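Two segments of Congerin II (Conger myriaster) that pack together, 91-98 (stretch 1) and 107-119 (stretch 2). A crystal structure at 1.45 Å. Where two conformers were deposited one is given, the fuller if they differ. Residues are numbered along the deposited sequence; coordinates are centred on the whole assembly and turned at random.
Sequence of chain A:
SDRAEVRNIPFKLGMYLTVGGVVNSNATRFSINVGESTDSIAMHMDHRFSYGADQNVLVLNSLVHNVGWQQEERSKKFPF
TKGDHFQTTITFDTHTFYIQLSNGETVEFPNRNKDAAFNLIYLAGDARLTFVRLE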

ATOM      1  N   THR A  91      -7.481   7.694  11.406  1.00  6.96           N
ATOM      2  CA  THR A  91      -8.784   7.080  11.232  1.00  7.54           C
ATOM      3  C   THR A  91      -9.752   8.247  10.972  1.00  7.85           C
ATOM      4  O   THR A  91      -9.341   9.418  11.098  1.00  8.12           O
ATOM      5  CB  THR A  91      -9.185   6.270  12.508  1.00  8.11           C
ATOM      6  OG1 THR A  91      -8.055   5.504  12.841  0.50 12.38           O
ATOM      7  CG2 THR A  91     -10.385   5.345  12.305  0.50  9.93           C
ATOM      8  N   PHE A  92     -11.008   7.985  10.609  1.00  7.35           N
ATOM      9  CA  PHE A  92     -11.910   9.079  10.330  1.00  8.05           C
ATOM     10  C   PHE A  92     -13.351   8.635  10.411  1.00  8.73           C
ATOM     11  O   PHE A  92     -13.646   7.424  10.343  1.00  9.31           O
ATOM     12  CB  PHE A  92     -11.629   9.663   8.921  1.00  7.85           C
ATOM     13  CG  PHE A  92     -11.907   8.734   7.744  1.00  8.88           C
ATOM     14  CD1 PHE A  92     -10.922   7.854   7.300  1.00  9.71           C
ATOM     15  CD2 PHE A  92     -13.170   8.743   7.111  1.00  9.01           C
ATOM     16  CE1 PHE A  92     -11.203   6.985   6.237  1.00  9.23           C
ATOM     17  CE2 PHE A  92     -13.436   7.874   6.051  1.00  9.60           C
ATOM     18  CZ  PHE A  92     -12.455   6.997   5.616  1.00  9.19           C
ATOM     19  N   ASP A  93     -14.242   9.599  10.658  1.00  8.38           N
ATOM     20  CA  ASP A  93     -15.644   9.294  10.468  1.00  8.39           C
ATOM     21  C   ASP A  93     -16.142  10.302   9.443  1.00  9.45           C
ATOM     22  O   ASP A  93     -15.313  11.019   8.878  1.00  8.73           O
ATOM     23  CB  ASP A  93     -16.422   9.409  11.775  1.00  9.72           C
ATOM     24  CG  ASP A  93     -16.325  10.712  12.545  1.00 10.12           C
ATOM     25  OD1 ASP A  93     -16.514  10.624  13.752  1.00 11.79           O
ATOM     26  OD2 ASP A  93     -16.062  11.764  11.968  1.00  9.09           O
ATOM     27  N   THR A  94     -17.462  10.502   9.245  1.00 11.34           N
ATOM     28  CA  THR A  94     -17.855  11.440   8.178  1.00 12.37           C
ATOM     29  C   THR A  94     -17.631  12.896   8.465  1.00 10.24           C
ATOM     30  O   THR A  94     -17.751  13.747   7.596  1.00 11.03           O
ATOM     31  CB  THR A  94     -19.330  11.341   7.767  1.00 15.17           C
ATOM     32  OG1 THR A  94     -20.094  11.394   8.963  1.00 17.43           O
ATOM     33  CG2 THR A  94     -19.556  10.130   6.848  1.00 17.68           C
ATOM     34  N   HIS A  95     -17.301  13.191   9.714  1.00  9.66           N
ATOM     35  CA  HIS A  95     -17.069  14.574  10.097  1.00 10.73           C
ATOM     36  C   HIS A  95     -15.642  14.989  10.387  1.00  8.65           C
ATOM     37  O   HIS A  95     -15.313  16.170  10.230  1.00  8.38           O
ATOM     38  CB  HIS A  95     -17.880  14.923  11.334  1.00 14.13           C
ATOM     39  CG  HIS A  95     -19.350  14.904  10.989  1.00 20.38           C
ATOM     40  ND1 HIS A  95     -20.275  14.019  11.353  1.00 23.72           N
ATOM     41  CD2 HIS A  95     -19.926  15.808  10.123  1.00 22.45           C
ATOM     42  CE1 HIS A  95     -21.389  14.353  10.717  1.00 24.83           C
ATOM     43  NE2 HIS A  95     -21.161  15.428   9.987  1.00 25.87           N
ATOM     44  N   THR A  96     -14.784  14.028  10.764  1.00  7.90           N
ATOM     45  CA  THR A  96     -13.484  14.357  11.323  1.00  7.72           C
ATOM     46  C   THR A  96     -12.410  13.347  10.946  1.00  7.53           C
ATOM     47  O   THR A  96     -12.710  12.146  11.069  1.00  7.96           O
ATOM     48  CB  THR A  96     -13.559  14.382  12.890  1.00  7.92           C
ATOM     49  OG1 THR A  96     -14.661  15.212  13.234  1.00  8.70           O
ATOM     50  CG2 THR A  96     -12.265  14.842  13.547  1.00  7.63           C
ATOM     51  N   PHE A  97     -11.211  13.800  10.565  1.00  6.35           N
ATOM     52  CA  PHE A  97     -10.012  12.959  10.515  1.00  6.49           C
ATOM     53  C   PHE A  97      -9.317  13.045  11.872  1.00  6.06           C
ATOM     54  O   PHE A  97      -9.096  14.131  12.405  1.00  6.47           O
ATOM     55  CB  PHE A  97      -8.967  13.389   9.485  1.00  6.43           C
ATOM     56  CG  PHE A  97      -9.428  13.102   8.051  1.00  7.05           C
ATOM     57  CD1 PHE A  97      -9.069  11.896   7.453  1.00  8.48           C
ATOM     58  CD2 PHE A  97     -10.166  14.054   7.350  1.00  8.37           C
ATOM     59  CE1 PHE A  97      -9.446  11.635   6.144  1.00  9.06           C
ATOM     60  CE2 PHE A  97     -10.546  13.793   6.035  1.00 10.06           C
ATOM     61  CZ  PHE A  97     -10.184  12.583   5.439  1.00  9.97           C
ATOM     62  N   TYR A  98      -8.990  11.884  12.422  1.00  5.48           N
ATOM     63  CA  TYR A  98      -8.308  11.771  13.710  1.00  6.72           C
ATOM     64  C   TYR A  98      -6.890  11.270  13.432  1.00  7.63           C
ATOM     65  O   TYR A  98      -6.723  10.130  12.942  1.00  8.08           O
ATOM     66  CB  TYR A  98      -9.053  10.775  14.595  1.00  7.02           C
ATOM     67  CG  TYR A  98     -10.411  11.288  15.026  1.00  6.82           C
ATOM     68  CD1 TYR A  98     -11.560  10.801  14.404  1.00  8.32           C
ATOM     69  CD2 TYR A  98     -10.491  12.213  16.071  1.00  7.34           C
ATOM     70  CE1 TYR A  98     -12.828  11.224  14.829  1.00  8.84           C
ATOM     71  CE2 TYR A  98     -11.754  12.637  16.505  1.00  7.92           C
ATOM     72  CZ  TYR A  98     -12.902  12.133  15.882  1.00  9.07           C
ATOM     73  OH  TYR A  98     -14.155  12.506  16.309  1.00  9.54           O
ATOM     74  N   VAL A 107      -4.031  15.369  16.374  1.00  8.92           N
ATOM     75  CA  VAL A 107      -4.520  16.517  15.633  1.00  8.81           C
ATOM     76  C   VAL A 107      -5.811  16.019  14.976  1.00  8.77           C
ATOM     77  O   VAL A 107      -5.939  14.842  14.620  1.00  8.72           O
ATOM     78  CB  VAL A 107      -3.404  17.031  14.582  1.00 10.60           C
ATOM     79  CG1 VAL A 107      -2.732  15.886  13.896  0.50 12.25           C
ATOM     80  CG2 VAL A 107      -4.026  17.936  13.522  0.50 11.78           C
ATOM     81  N   GLU A 108      -6.837  16.872  14.912  1.00  8.62           N
ATOM     82  CA  GLU A 108      -8.096  16.534  14.255  1.00  9.01           C
ATOM     83  C   GLU A 108      -8.295  17.519  13.112  1.00 10.15           C
ATOM     84  O   GLU A 108      -7.896  18.690  13.234  1.00 11.69           O
ATOM     85  CB  GLU A 108      -9.289  16.654  15.188  1.00 10.73           C
ATOM     86  CG  GLU A 108      -9.328  15.657  16.330  1.00 12.59           C
ATOM     87  CD  GLU A 108      -8.298  15.902  17.428  1.00 15.53           C
ATOM     88  OE1 GLU A 108      -8.188  17.048  17.888  1.00 15.34           O
ATOM     89  OE2 GLU A 108      -7.586  14.961  17.807  1.00 15.73           O
ATOM     90  N   PHE A 109      -8.894  17.148  11.997  1.00  8.36           N
ATOM     91  CA  PHE A 109      -9.066  18.042  10.861  1.00  7.99           C
ATOM     92  C   PHE A 109     -10.432  17.668  10.291  1.00  8.52           C
ATOM     93  O   PHE A 109     -10.736  16.474  10.256  1.00  8.94           O
ATOM     94  CB  PHE A 109      -7.940  17.770   9.875  1.00  9.08           C
ATOM     95  CG  PHE A 109      -8.037  18.585   8.603  1.00  8.52           C
ATOM     96  CD1 PHE A 109      -7.757  19.950   8.625  1.00  8.84           C
ATOM     97  CD2 PHE A 109      -8.408  17.945   7.404  1.00 10.24           C
ATOM     98  CE1 PHE A 109      -7.852  20.666   7.432  1.00 10.10           C
ATOM     99  CE2 PHE A 109      -8.499  18.672   6.220  1.00  9.25           C
ATOM    100  CZ  PHE A 109      -8.220  20.029   6.239  1.00 10.27           C
ATOM    101  N   PRO A 110     -11.341  18.568   9.911  1.00  8.15           N
ATOM    102  CA  PRO A 110     -12.641  18.213   9.370  1.00  8.22           C
ATOM    103  C   PRO A 110     -12.578  17.387   8.073  1.00  7.79           C
ATOM    104  O   PRO A 110     -11.735  17.584   7.182  1.00  8.18           O
ATOM    105  CB  PRO A 110     -13.326  19.560   9.168  1.00  9.24           C
ATOM    106  CG  PRO A 110     -12.179  20.478   8.852  1.00 11.65           C
ATOM    107  CD  PRO A 110     -11.119  20.020   9.848  1.00  9.75           C
ATOM    108  N   ASN A 111     -13.537  16.478   7.967  1.00  8.02           N
ATOM    109  CA  ASN A 111     -13.759  15.730   6.726  1.00  8.13           C
ATOM    110  C   ASN A 111     -14.707  16.625   5.925  1.00  7.98           C
ATOM    111  O   ASN A 111     -15.931  16.479   5.975  1.00  9.58           O
ATOM    112  CB  ASN A 111     -14.416  14.405   7.060  1.00  8.41           C
ATOM    113  CG  ASN A 111     -14.661  13.502   5.876  1.00  7.88           C
ATOM    114  OD1 ASN A 111     -14.886  12.315   6.083  1.00 11.40           O
ATOM    115  ND2 ASN A 111     -14.617  13.913   4.637  1.00  8.62           N
ATOM    116  N   ARG A 112     -14.154  17.562   5.178  1.00  9.05           N
ATOM    117  CA  ARG A 112     -14.903  18.602   4.488  1.00  9.99           C
ATOM    118  C   ARG A 112     -15.867  18.126   3.427  1.00 11.34           C
ATOM    119  O   ARG A 112     -16.940  18.707   3.230  1.00 12.31           O
ATOM    120  CB  ARG A 112     -13.915  19.573   3.871  1.00 10.55           C
ATOM    121  CG  ARG A 112     -13.186  20.350   4.960  1.00 10.43           C
ATOM    122  CD  ARG A 112     -12.060  21.201   4.397  1.00 10.18           C
ATOM    123  NE  ARG A 112     -11.537  22.110   5.410  1.00  9.72           N
ATOM    124  CZ  ARG A 112     -10.402  22.794   5.283  1.00  8.94           C
ATOM    125  NH1 ARG A 112     -10.047  23.582   6.292  1.00 10.16           N
ATOM    126  NH2 ARG A 112      -9.623  22.680   4.218  1.00  7.88           N
ATOM    127  N   ASN A 113     -15.578  17.048   2.712  1.00 12.34           N
ATOM    128  CA  ASN A 113     -16.532  16.591   1.710  1.00 13.95           C
ATOM    129  C   ASN A 113     -17.483  15.547   2.248  1.00 13.22           C
ATOM    130  O   ASN A 113     -18.355  15.099   1.518  1.00 13.93           O
ATOM    131  CB  ASN A 113     -15.854  15.962   0.509  1.00 17.60           C
ATOM    132  CG  ASN A 113     -14.644  16.674  -0.032  1.00 19.42           C
ATOM    133  OD1 ASN A 113     -13.790  15.955  -0.570  1.00 24.12           O
ATOM    134  ND2 ASN A 113     -14.404  17.979   0.123  1.00 18.77           N
ATOM    135  N   LYS A 114     -17.358  15.126   3.508  1.00 13.15           N
ATOM    136  CA  LYS A 114     -18.166  14.089   4.142  1.00 14.01           C
ATOM    137  C   LYS A 114     -17.985  12.734   3.427  1.00 14.18           C
ATOM    138  O   LYS A 114     -18.906  11.930   3.307  1.00 15.43           O
ATOM    139  CB  LYS A 114     -19.654  14.519   4.150  1.00 16.49           C
ATOM    140  CG  LYS A 114     -19.994  15.797   4.930  1.00 20.26           C
ATOM    141  CD  LYS A 114     -20.253  15.440   6.380  1.00 23.03           C
ATOM    142  CE  LYS A 114     -21.500  14.545   6.616  1.00 24.72           C
ATOM    143  NZ  LYS A 114     -22.796  15.137   6.265  1.00 24.15           N
ATOM    144  N   ASP A 115     -16.775  12.474   2.919  1.00 13.63           N
ATOM    145  CA  ASP A 115     -16.454  11.222   2.234  1.00 13.70           C
ATOM    146  C   ASP A 115     -16.388  10.015   3.163  1.00 12.70           C
ATOM    147  O   ASP A 115     -15.990  10.111   4.317  1.00 11.38           O
ATOM    148  CB  ASP A 115     -15.112  11.334   1.517  1.00 16.50           C
ATOM    149  CG  ASP A 115     -15.116  12.266   0.310  1.00 18.71           C
ATOM    150  OD1 ASP A 115     -14.212  13.095   0.178  1.00 23.62           O
ATOM    151  OD2 ASP A 115     -16.017  12.168  -0.505  1.00 21.52           O
ATOM    152  N   ALA A 116     -16.736   8.824   2.663  1.00 11.77           N
ATOM    153  CA  ALA A 116     -16.703   7.646   3.502  1.00 11.65           C
ATOM    154  C   ALA A 116     -15.629   6.616   3.128  1.00 10.03           C
ATOM    155  O   ALA A 116     -15.430   5.622   3.828  1.00 10.45           O
ATOM    156  CB  ALA A 116     -18.072   6.954   3.470  1.00 14.31           C
ATOM    157  N   ALA A 117     -14.927   6.847   2.023  1.00 10.85           N
ATOM    158  CA  ALA A 117     -13.866   5.940   1.560  1.00 10.27           C
ATOM    159  C   ALA A 117     -12.893   6.751   0.702  1.00 10.69           C
ATOM    160  O   ALA A 117     -13.332   7.728   0.040  1.00 11.75           O
ATOM    161  CB  ALA A 117     -14.451   4.828   0.695  1.00 10.19           C
ATOM    162  N   PHE A 118     -11.603   6.366   0.673  1.00  9.14           N
ATOM    163  CA  PHE A 118     -10.586   7.061  -0.126  1.00  9.21           C
ATOM    164  C   PHE A 118      -9.785   5.997  -0.842  1.00  9.76           C
ATOM    165  O   PHE A 118      -9.440   4.986  -0.210  1.00 10.14           O
ATOM    166  CB  PHE A 118      -9.614   7.870   0.755  1.00  8.25           C
ATOM    167  CG  PHE A 118     -10.353   8.934   1.534  1.00  8.87           C
ATOM    168  CD1 PHE A 118     -10.818  10.089   0.873  1.00 10.76           C
ATOM    169  CD2 PHE A 118     -10.633   8.729   2.886  1.00 10.47           C
ATOM    170  CE1 PHE A 118     -11.577  11.022   1.588  1.00 11.49           C
ATOM    171  CE2 PHE A 118     -11.393   9.677   3.588  1.00 11.16           C
ATOM    172  CZ  PHE A 118     -11.860  10.806   2.937  1.00 11.28           C
ATOM    173  N   ASN A 119      -9.481   6.231  -2.119  1.00  9.58           N
ATOM    174  CA  ASN A 119      -8.716   5.250  -2.857  1.00 10.54           C
ATOM    175  C   ASN A 119      -7.243   5.534  -3.081  1.00 10.49           C
ATOM    176  O   ASN A 119      -6.567   4.762  -3.797  1.00 11.16           O
ATOM    177  CB  ASN A 119      -9.397   4.995  -4.203  1.00 13.86           C
ATOM    178  CG  ASN A 119     -10.464   3.900  -4.055  1.00 18.69           C
ATOM    179  OD1 ASN A 119     -10.952   3.531  -2.985  1.00 21.61           O
ATOM    180  ND2 ASN A 119     -10.941   3.334  -5.148  1.00 24.52           N
TER

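Strand 96-98 runs antiparallel to strand 107-110, and their backbones are joined around F97 and F109. F97 N donates to F109 O at 2.7 Å, and F109 N donates back to F97 O at 3.1 Å. One step further, N111 N donates to H95 O at 2.9 Å, nearly straight at 173°. This bond carries the pairing just past the end of the strand.

F97 and F109 send their side chains to the same face of the sheet, but in different rotamers. F97 is m at chi1, and F109 is t. Their rings approach only at F97 CD2 and F109 CD2, 4.3 Å apart. The m rotamer takes the F97 ring along N111, with F97 CE2 4.0 Å from N111 CB, and on to F118, where F97 CZ lies 3.5 Å from F118 CZ. These two rings meet obliquely, their planes at 34°.

F92 is p at chi1, and its CA-to-CB bond points toward stretch 2. Its ring reaches F118, with F92 CZ 3.5 Å from F118 CE2. The edge of F118 faces the ring of F92, with planes at 63°. F118, m at chi1, thus touches both phenylalanines of stretch 1.

D93 is p at chi1. This brings D93 OD2 back over its own turn, where it accepts from H95 N and T96 N, each at 2.9 Å.

N111 opens a type I turn that ends at K114. Its CA-to-CB bond points toward stretch 1, chi1 is t, and N111 CB lies 3.4 Å from T94 O. K114 is m at all four chi angles, so its chain is folded rather than extended. K114 CD comes within 3.3 Å of T94 O.

On the other face, Y98 and E108 are both m at chi1. Y98 CD2 packs 3.6 Å from E108 CG, and both residues are exposed.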